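Local coordinates for protein adenine phosphoribosyltransferase (Leishmania donovani, PDB 1QB7) that probably catalyses the joining of adenine to 5-phospho-alpha-D-ribose 1-diphosphate to give AMP and diphosphate, a step of purine salvage, at residues A[45-50]-A[83-88]; A[39-44]-A[79-84]; A[96-101]-A[133-138]; A[66-71]-A[167-172]. All coordinates share one frame; numbering follows the deposited sequence.

Contact 1 (A[45-50]-A[83-88]); sequences SSITES and FLFGPM
Ile47 lays its branch methyl CG2 against the rim of the Phe85 ring, with CG2 3.8 Å from Phe85 CE1 and nearly as close to CZ. The methyl sits near the plane of the ring, so it meets the edge, and the two side chains cross at about a right angle. CG2 lies opposite the backbone N of Ile47, while CG1 takes the position beside that N; Ile47 also touches Tyr26 and Leu22. Next to this pair, Thr48 offers its methyl: CG2 is 4.0 Å from Leu84 CD1 and 4.2 Å from Phe85 CZ. One face of the Phe85 ring rests on CB of its own neighbour Leu84, 3.9 Å above the ring plane and offset toward the rim. This is the core of a type I phosphoribosyltransferase, where the short helix 45-48 packs on the turn leading into helix 86-93, and Leu54 and Ile57 of helix 51-67 also touch Phe85. All four touching residues are buried and the contact across them is apolar. Thr48 has a second task: with its methyl turned to Leu84, the hydroxyl OG1 bonds to the carbonyl oxygen of Phe97 of the second subunit. Glu49 also turns to that subunit, where its OE1 forms a salt bridge with Arg131.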
# COMPACT_ATOMS: atom_id res chain seq x y z
N SER A 45 -8.25 5.40 5.82
CA SER A 45 -9.19 5.61 4.72
C SER A 45 -9.80 7.01 4.75
O SER A 45 -10.15 7.55 3.70
CB SER A 45 -10.31 4.57 4.74
OG SER A 45 -9.82 3.29 4.39
N SER A 46 -9.96 7.57 5.94
CA SER A 46 -10.52 8.92 6.05
C SER A 46 -9.57 9.93 5.42
O SER A 46 -9.96 11.04 5.07
CB SER A 46 -10.80 9.28 7.52
OG SER A 46 -9.60 9.31 8.26
N ILE A 47 -8.31 9.54 5.26
CA ILE A 47 -7.30 10.39 4.65
C ILE A 47 -7.22 10.13 3.13
O ILE A 47 -7.32 11.06 2.33
CB ILE A 47 -5.91 10.18 5.31
CG1 ILE A 47 -5.99 10.53 6.80
CG2 ILE A 47 -4.84 11.00 4.61
CD1 ILE A 47 -6.72 11.84 7.11
N THR A 48 -7.08 8.85 2.76
CA THR A 48 -6.96 8.48 1.34
C THR A 48 -8.23 8.74 0.53
O THR A 48 -8.15 8.92 -0.68
CB THR A 48 -6.51 6.99 1.14
OG1 THR A 48 -7.55 6.10 1.57
CG2 THR A 48 -5.24 6.68 1.93
N GLU A 49 -9.38 8.77 1.19
CA GLU A 49 -10.64 9.03 0.50
C GLU A 49 -10.90 10.54 0.35
O GLU A 49 -11.87 10.95 -0.27
CB GLU A 49 -11.81 8.37 1.22
CG GLU A 49 -11.85 6.86 1.07
CD GLU A 49 -12.96 6.20 1.86
OE1 GLU A 49 -14.00 6.84 2.12
OE2 GLU A 49 -12.80 5.02 2.23
N SER A 50 -10.03 11.34 0.95
CA SER A 50 -10.13 12.79 0.88
C SER A 50 -9.08 13.29 -0.12
O SER A 50 -7.90 13.41 0.22
CB SER A 50 -9.89 13.42 2.26
OG SER A 50 -9.73 14.83 2.14
N PHE A 83 2.44 2.18 2.36
CA PHE A 83 2.41 2.00 0.90
C PHE A 83 1.48 3.03 0.27
O PHE A 83 1.58 3.33 -0.92
CB PHE A 83 1.86 0.62 0.54
CG PHE A 83 2.79 -0.53 0.87
CD1 PHE A 83 3.97 -0.32 1.58
CD2 PHE A 83 2.48 -1.82 0.45
CE1 PHE A 83 4.83 -1.40 1.87
CE2 PHE A 83 3.32 -2.89 0.73
CZ PHE A 83 4.50 -2.68 1.44
N LEU A 84 0.55 3.55 1.07
CA LEU A 84 -0.43 4.52 0.62
C LEU A 84 0.12 5.92 0.38
O LEU A 84 -0.45 6.68 -0.41
CB LEU A 84 -1.57 4.61 1.64
CG LEU A 84 -2.37 3.33 1.88
CD1 LEU A 84 -3.22 3.48 3.13
CD2 LEU A 84 -3.24 3.02 0.67
N PHE A 85 1.21 6.26 1.06
CA PHE A 85 1.76 7.60 0.93
C PHE A 85 3.15 7.67 0.31
O PHE A 85 3.50 8.65 -0.35
CB PHE A 85 1.78 8.28 2.30
CG PHE A 85 0.44 8.29 2.98
CD1 PHE A 85 -0.52 9.24 2.65
CD2 PHE A 85 0.13 7.32 3.94
CE1 PHE A 85 -1.77 9.23 3.25
CE2 PHE A 85 -1.12 7.30 4.54
CZ PHE A 85 -2.07 8.26 4.20
N GLY A 86 3.94 6.62 0.53
CA GLY A 86 5.29 6.57 0.01
C GLY A 86 5.45 6.75 -1.48
O GLY A 86 6.14 7.67 -1.92
N PRO A 87 4.82 5.89 -2.30
CA PRO A 87 4.91 5.96 -3.77
C PRO A 87 4.57 7.30 -4.40
O PRO A 87 5.23 7.72 -5.35
CB PRO A 87 3.95 4.85 -4.22
CG PRO A 87 4.05 3.85 -3.11
CD PRO A 87 4.01 4.73 -1.88
N MET A 88 3.55 8.00 -3.89
CA MET A 88 3.20 9.28 -4.48
C MET A 88 4.24 10.36 -4.21
O MET A 88 4.33 11.34 -4.94
CB MET A 88 1.80 9.74 -4.08
CG MET A 88 1.61 10.04 -2.62
SD MET A 88 -0.07 10.65 -2.32
CE MET A 88 0.10 11.09 -0.60

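Contact 2 (A[39-44]-A[79-84]); sequences PRFADV and DARGFL. With ADE (adenine), chain C.
Val44 and Leu84 meet tip to tip in the closely packed half of this contact. Both methyls of Val44 bear on Leu84 CD1, CG2 at 3.6 Å and CG1 at 3.7 Å, and the CG1 methyl also lies 3.9 Å from Arg81 CD, so the aliphatic part of the arginine passes the valine at a slant. Toward the bound adenine the fit is looser and mixed, ring contacts alternating with hydrogen bonds. There the Arg81 chain bends at chi3 and brings its guanidinium to the end of the Phe41 ring, NH1 being 3.5 Å from CZ; the two planes stand 74° apart and the approach is oblique, neither over the ring nor in its plane. This is the adenine pocket of the phosphoribosyltransferase fold, built in part by the short strand 41-42 and the loop after strand 74-78, with Arg36, Val147 and Ala149 completing it. Adenine N6 sits over one face of Phe41, offset toward the rim, while the backbone of Ala42 reads the base edge: its N donates to adenine N1 at 3.2 Å, nearly straight at 164°, and its O accepts from N6. At the imidazole side of the base, Arg81 NH2 donates to adenine N7 at 3.2 Å, with N7 lying near the guanidinium plane, along a more bent path of 147°. The arginine, partly exposed, is steadied by a salt bridge from NE to Asp146. Asp43, beside the valine, caps the backbone N of Ser45.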
# COMPACT_ATOMS: atom_id res chain seq x y z
N PRO A 39 -8.49 2.46 22.11
CA PRO A 39 -9.59 3.40 22.35
C PRO A 39 -10.10 4.08 21.08
O PRO A 39 -11.31 4.09 20.82
CB PRO A 39 -8.96 4.41 23.30
CG PRO A 39 -8.02 3.56 24.09
CD PRO A 39 -7.36 2.74 23.01
N ARG A 40 -9.19 4.64 20.30
CA ARG A 40 -9.56 5.33 19.08
C ARG A 40 -8.63 4.93 17.93
O ARG A 40 -7.46 5.32 17.88
CB ARG A 40 -9.52 6.85 19.30
CG ARG A 40 -10.34 7.33 20.51
CD ARG A 40 -10.34 8.84 20.64
NE ARG A 40 -9.00 9.40 20.56
CZ ARG A 40 -8.72 10.69 20.44
NH1 ARG A 40 -9.69 11.59 20.42
NH2 ARG A 40 -7.46 11.09 20.36
N PHE A 41 -9.16 4.12 17.02
CA PHE A 41 -8.41 3.65 15.86
C PHE A 41 -8.55 4.68 14.74
O PHE A 41 -9.64 4.84 14.19
CB PHE A 41 -8.96 2.29 15.41
CG PHE A 41 -8.23 1.69 14.24
CD1 PHE A 41 -8.63 1.97 12.93
CD2 PHE A 41 -7.15 0.85 14.44
CE1 PHE A 41 -7.96 1.42 11.85
CE2 PHE A 41 -6.47 0.30 13.36
CZ PHE A 41 -6.88 0.58 12.06
N ALA A 42 -7.47 5.39 14.43
CA ALA A 42 -7.49 6.41 13.38
C ALA A 42 -7.43 5.78 11.99
O ALA A 42 -6.38 5.29 11.57
CB ALA A 42 -6.34 7.38 13.57
N ASP A 43 -8.56 5.81 11.29
CA ASP A 43 -8.70 5.21 9.97
C ASP A 43 -7.96 5.93 8.83
O ASP A 43 -8.27 7.07 8.47
CB ASP A 43 -10.20 5.10 9.66
CG ASP A 43 -10.49 4.30 8.41
OD1 ASP A 43 -9.60 3.61 7.88
OD2 ASP A 43 -11.64 4.37 7.95
N VAL A 44 -6.99 5.23 8.22
CA VAL A 44 -6.22 5.80 7.12
C VAL A 44 -7.12 6.10 5.91
O VAL A 44 -6.82 6.98 5.10
CB VAL A 44 -5.04 4.87 6.74
CG1 VAL A 44 -5.53 3.63 6.00
CG2 VAL A 44 -4.01 5.64 5.91
N ASP A 79 4.33 -1.92 5.42
CA ASP A 79 3.18 -2.68 4.93
C ASP A 79 2.04 -2.60 5.96
O ASP A 79 2.26 -2.94 7.12
CB ASP A 79 3.62 -4.14 4.73
CG ASP A 79 2.56 -5.01 4.06
OD1 ASP A 79 1.45 -4.55 3.74
OD2 ASP A 79 2.87 -6.20 3.82
N ALA A 80 0.86 -2.13 5.57
CA ALA A 80 0.53 -1.68 4.22
C ALA A 80 0.18 -0.20 4.13
O ALA A 80 0.16 0.37 3.05
CB ALA A 80 -0.65 -2.50 3.68
N ARG A 81 -0.11 0.42 5.27
CA ARG A 81 -0.52 1.81 5.26
C ARG A 81 0.55 2.81 4.81
O ARG A 81 0.22 3.89 4.30
CB ARG A 81 -1.18 2.16 6.59
CG ARG A 81 -2.28 1.15 6.93
CD ARG A 81 -3.12 1.50 8.14
NE ARG A 81 -2.33 1.71 9.34
CZ ARG A 81 -2.61 1.20 10.54
NH1 ARG A 81 -3.65 0.39 10.70
NH2 ARG A 81 -1.83 1.47 11.58
N GLY A 82 1.82 2.42 4.93
CA GLY A 82 2.91 3.27 4.48
C GLY A 82 2.99 3.24 2.95
O GLY A 82 3.54 4.15 2.32
N PHE A 83 2.44 2.18 2.36
CA PHE A 83 2.41 2.00 0.90
C PHE A 83 1.48 3.03 0.27
O PHE A 83 1.58 3.33 -0.92
CB PHE A 83 1.86 0.62 0.54
CG PHE A 83 2.79 -0.53 0.87
CD1 PHE A 83 3.97 -0.32 1.58
CD2 PHE A 83 2.48 -1.82 0.45
CE1 PHE A 83 4.83 -1.40 1.87
CE2 PHE A 83 3.32 -2.89 0.73
CZ PHE A 83 4.50 -2.68 1.44
N LEU A 84 0.55 3.55 1.07
CA LEU A 84 -0.43 4.52 0.62
C LEU A 84 0.12 5.92 0.38
O LEU A 84 -0.45 6.68 -0.41
CB LEU A 84 -1.57 4.61 1.64
CG LEU A 84 -2.37 3.33 1.88
CD1 LEU A 84 -3.22 3.48 3.13
CD2 LEU A 84 -3.24 3.02 0.67
N9 ADE C . -2.21 1.46 16.87
C8 ADE C . -2.01 0.92 15.66
N7 ADE C . -2.72 1.49 14.69
C5 ADE C . -3.42 2.48 15.34
C6 ADE C . -4.35 3.43 14.91
N6 ADE C . -4.71 3.53 13.63
N1 ADE C . -4.85 4.27 15.85
C2 ADE C . -4.47 4.15 17.13
N3 ADE C . -3.60 3.28 17.65
C4 ADE C . -3.12 2.47 16.68

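Contact 3 (A[96-101]-A[133-138]); sequences PFVLMR and GSIGKG
Val98 points its CB at Ser134, and its two methyls part from there to meet different atoms. CG1, opposite the backbone N (chi1 -176°), runs into the serine side chain, 3.5 Å from Ser134 OG and 3.7 Å from its CB. The other methyl, CG2, passes over the backbone, 3.9 Å from Ser134 O. Beyond it lies Ile135, but that side chain takes two positions, so its approach to CG2 is uncertain. The closeness of CG1 to a hydroxyl oxygen is van der Waals contact; the polar need of Ser134 OG is met by a hydrogen bond with the carbonyl O of Arg131, at the end of strand 129-131. That bond probably fixes the hydroxyl, and with it the surface that the valine leans on. Val98 is backed by Leu76 of the neighbouring strand. All three touching residues are buried. The arrangement belongs to the edge of the central, mainly parallel sheet of the phosphoribosyltransferase fold: strand 97-100, outermost within this chain, packs against the loop that leads into strand 140-145, two places further in.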
# COMPACT_ATOMS: atom_id res chain seq x y z
N PRO A 96 13.75 5.67 -5.50
CA PRO A 96 13.12 4.37 -5.25
C PRO A 96 12.19 4.31 -4.04
O PRO A 96 12.40 5.02 -3.05
CB PRO A 96 14.33 3.45 -5.01
CG PRO A 96 15.42 4.10 -5.75
CD PRO A 96 15.21 5.55 -5.43
N PHE A 97 11.14 3.49 -4.14
CA PHE A 97 10.26 3.27 -3.01
C PHE A 97 10.49 1.81 -2.64
O PHE A 97 10.24 0.91 -3.46
CB PHE A 97 8.78 3.50 -3.32
CG PHE A 97 7.87 3.13 -2.16
CD1 PHE A 97 7.78 3.96 -1.04
CD2 PHE A 97 7.19 1.92 -2.15
CE1 PHE A 97 7.02 3.58 0.06
CE2 PHE A 97 6.43 1.53 -1.05
CZ PHE A 97 6.34 2.37 0.06
N VAL A 98 11.01 1.59 -1.44
CA VAL A 98 11.29 0.25 -0.94
C VAL A 98 10.18 -0.19 0.03
O VAL A 98 9.62 0.63 0.77
CB VAL A 98 12.68 0.20 -0.25
CG1 VAL A 98 13.01 -1.23 0.19
CG2 VAL A 98 13.76 0.72 -1.21
N LEU A 99 9.86 -1.48 0.01
CA LEU A 99 8.80 -2.04 0.85
C LEU A 99 9.29 -2.83 2.05
O LEU A 99 10.13 -3.72 1.92
CB LEU A 99 7.92 -2.98 0.02
CG LEU A 99 7.04 -2.51 -1.14
CD1 LEU A 99 7.86 -1.91 -2.26
CD2 LEU A 99 6.27 -3.71 -1.65
N MET A 100 8.79 -2.49 3.24
CA MET A 100 9.14 -3.26 4.42
C MET A 100 7.93 -4.15 4.69
O MET A 100 6.83 -3.65 4.97
CB MET A 100 9.45 -2.37 5.63
CG MET A 100 9.92 -3.18 6.83
SD MET A 100 10.40 -2.20 8.25
CE MET A 100 8.81 -1.91 9.01
N ARG A 101 8.12 -5.45 4.55
CA ARG A 101 7.03 -6.40 4.76
C ARG A 101 7.51 -7.63 5.53
O ARG A 101 8.71 -7.81 5.73
CB ARG A 101 6.49 -6.88 3.40
CG ARG A 101 6.41 -5.82 2.31
CD ARG A 101 5.63 -6.34 1.11
NE ARG A 101 4.25 -6.61 1.48
CZ ARG A 101 3.30 -7.04 0.66
NH1 ARG A 101 3.57 -7.29 -0.61
NH2 ARG A 101 2.08 -7.24 1.13
N GLY A 133 20.00 -5.54 -0.33
CA GLY A 133 20.51 -4.73 -1.42
C GLY A 133 19.56 -3.69 -1.97
O GLY A 133 19.92 -2.96 -2.89
N SER A 134 18.33 -3.64 -1.44
CA SER A 134 17.36 -2.66 -1.90
C SER A 134 17.83 -1.26 -1.48
O SER A 134 17.45 -0.26 -2.08
CB SER A 134 15.96 -2.96 -1.34
OG SER A 134 15.98 -3.05 0.07
N ILE A 135 18.62 -1.22 -0.41
CA ILE A 135 19.21 0.01 0.08
C ILE A 135 20.68 -0.30 0.27
O ILE A 135 21.04 -1.30 0.88
CB ILE A 135 18.61 0.50 1.43
CG1 ILE A 135 17.08 0.59 1.35
CG2 ILE A 135 19.24 1.79 1.87
CD1 ILE A 135 16.42 0.75 2.69
N GLY A 136 21.54 0.53 -0.31
CA GLY A 136 22.96 0.28 -0.19
C GLY A 136 23.68 1.25 0.72
O GLY A 136 23.07 2.13 1.33
N LYS A 137 24.99 1.05 0.82
CA LYS A 137 25.85 1.89 1.63
C LYS A 137 25.74 3.32 1.12
O LYS A 137 25.70 3.55 -0.10
CB LYS A 137 27.30 1.41 1.51
CG LYS A 137 28.33 2.25 2.24
CD LYS A 137 29.70 1.62 2.10
CE LYS A 137 30.77 2.41 2.83
NZ LYS A 137 32.12 1.80 2.61
N GLY A 138 25.62 4.26 2.04
CA GLY A 138 25.51 5.65 1.65
C GLY A 138 24.09 6.15 1.42
O GLY A 138 23.89 7.36 1.29

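Contact 4 (A[66-71]-A[167-172]); sequences RAMSPA and VVVEMV
A small, partly buried side-chain contact joins the loop after helix 51-67 to strand 167-173, an inner strand of the largely parallel central sheet in the phosphoribosyltransferase fold. Met68, just past the end of the helix, carries nearly all of the loop's share. Its chain runs out extended, with CG opposite the backbone N (chi1 -163°), and then bends at chi3 (-78°), which separates the targets of its last two atoms. The sulfur goes to Val169: SD lies 3.6 Å from CG1, and the side chains reach for each other tip to tip. Val169 leans on Arg140 of the adjacent strand as well. The neighbouring strand residue, Glu170, approaches from the opposite direction to Met68. Its CG occupies the position between backbone N and carbonyl carbon, and beyond that the chain is stretched out, bringing the carboxylate to Arg64 and Tyr65 of helix 51-67. There OE2 takes a salt bridge from Arg64 NE and a hydrogen bond with Tyr65 OH, so the buried acid is held by two residues of the last helical turns. These partners would be expected to favour the charged form. With the carboxylate tied down in this way, the methionine merely borders it, and the methyl CE stops 3.9 Å from Glu170 OE1.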
# COMPACT_ATOMS: atom_id res chain seq x y z
N ARG A 66 12.55 17.98 -1.41
CA ARG A 66 13.21 18.69 -2.51
C ARG A 66 14.08 19.81 -1.95
O ARG A 66 15.13 20.14 -2.50
CB ARG A 66 12.19 19.28 -3.49
CG ARG A 66 11.64 18.29 -4.48
CD ARG A 66 10.76 18.94 -5.54
NE ARG A 66 10.32 17.95 -6.54
CZ ARG A 66 9.15 17.98 -7.17
NH1 ARG A 66 8.28 18.95 -6.92
NH2 ARG A 66 8.82 17.01 -8.01
N ALA A 67 13.64 20.37 -0.83
CA ALA A 67 14.35 21.44 -0.15
C ALA A 67 15.44 20.90 0.77
O ALA A 67 16.36 21.63 1.16
CB ALA A 67 13.37 22.29 0.65
N MET A 68 15.36 19.61 1.09
CA MET A 68 16.32 18.98 1.99
C MET A 68 17.72 18.78 1.41
O MET A 68 17.88 18.47 0.22
CB MET A 68 15.76 17.65 2.48
CG MET A 68 16.45 17.08 3.69
SD MET A 68 15.54 15.69 4.37
CE MET A 68 14.22 16.50 5.23
N SER A 69 18.73 18.95 2.26
CA SER A 69 20.12 18.79 1.85
C SER A 69 20.98 18.19 2.98
O SER A 69 21.00 18.73 4.10
CB SER A 69 20.70 20.13 1.40
OG SER A 69 21.99 19.96 0.84
N PRO A 70 21.62 17.03 2.74
CA PRO A 70 21.56 16.28 1.47
C PRO A 70 20.20 15.61 1.29
O PRO A 70 19.55 15.22 2.26
CB PRO A 70 22.70 15.27 1.63
CG PRO A 70 22.70 15.00 3.11
CD PRO A 70 22.53 16.38 3.69
N ALA A 71 19.77 15.52 0.03
CA ALA A 71 18.48 14.93 -0.31
C ALA A 71 18.38 13.42 -0.06
O ALA A 71 19.38 12.69 -0.14
CB ALA A 71 18.14 15.25 -1.76
N VAL A 167 21.81 5.32 6.31
CA VAL A 167 21.35 6.18 7.40
C VAL A 167 19.89 6.56 7.23
O VAL A 167 19.37 6.67 6.11
CB VAL A 167 22.22 7.47 7.57
CG1 VAL A 167 23.65 7.12 7.95
CG2 VAL A 167 22.20 8.30 6.30
N VAL A 168 19.21 6.71 8.37
CA VAL A 168 17.81 7.11 8.41
C VAL A 168 17.73 8.63 8.40
O VAL A 168 18.38 9.30 9.22
CB VAL A 168 17.11 6.56 9.68
CG1 VAL A 168 15.73 7.18 9.86
CG2 VAL A 168 17.02 5.04 9.62
N VAL A 169 16.98 9.19 7.45
CA VAL A 169 16.80 10.63 7.35
C VAL A 169 15.87 11.02 8.49
O VAL A 169 16.19 11.89 9.31
CB VAL A 169 16.17 11.04 6.00
CG1 VAL A 169 15.80 12.52 5.99
CG2 VAL A 169 17.14 10.74 4.87
N GLU A 170 14.73 10.35 8.55
CA GLU A 170 13.73 10.58 9.58
C GLU A 170 12.59 9.58 9.44
O GLU A 170 12.42 8.95 8.39
CB GLU A 170 13.16 12.00 9.47
CG GLU A 170 12.41 12.26 8.17
CD GLU A 170 12.20 13.73 7.87
OE1 GLU A 170 12.93 14.58 8.43
OE2 GLU A 170 11.32 14.05 7.06
N MET A 171 11.86 9.39 10.53
CA MET A 171 10.70 8.51 10.57
C MET A 171 9.52 9.47 10.47
O MET A 171 9.34 10.31 11.35
CB MET A 171 10.65 7.75 11.89
CG MET A 171 9.36 6.97 12.14
SD MET A 171 9.04 5.60 11.00
CE MET A 171 7.25 5.67 10.89
N VAL A 172 8.76 9.38 9.39
CA VAL A 172 7.60 10.25 9.21
C VAL A 172 6.28 9.50 9.30
O VAL A 172 6.15 8.37 8.82
CB VAL A 172 7.67 11.05 7.87
CG1 VAL A 172 7.87 10.13 6.69
CG2 VAL A 172 6.40 11.89 7.66

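How the contacts relate
Contacts 1 and 2 are neighbours, their centres 9 Å apart; they share Phe83 and Leu84, and Phe85 of one packs on Val44 of the other. Contact 3 lies 21 to 22 Å from both, yet the 79-88 loop and helix start reach its strand: Asp79 forms a salt bridge with Arg101, and Phe83 packs on Leu99. Contact 4, centred 15 Å from contact 3 without touching it, uses the same central sheet. Along the chain, contacts 1 and 2 close before contact 3 opens, while contact 4 spans contact 3 and its segments alternate with those of contacts 1 and 2. Contacts 1, 2 and 3 also touch the second subunit, so the adenine pocket is built close to the dimer interface.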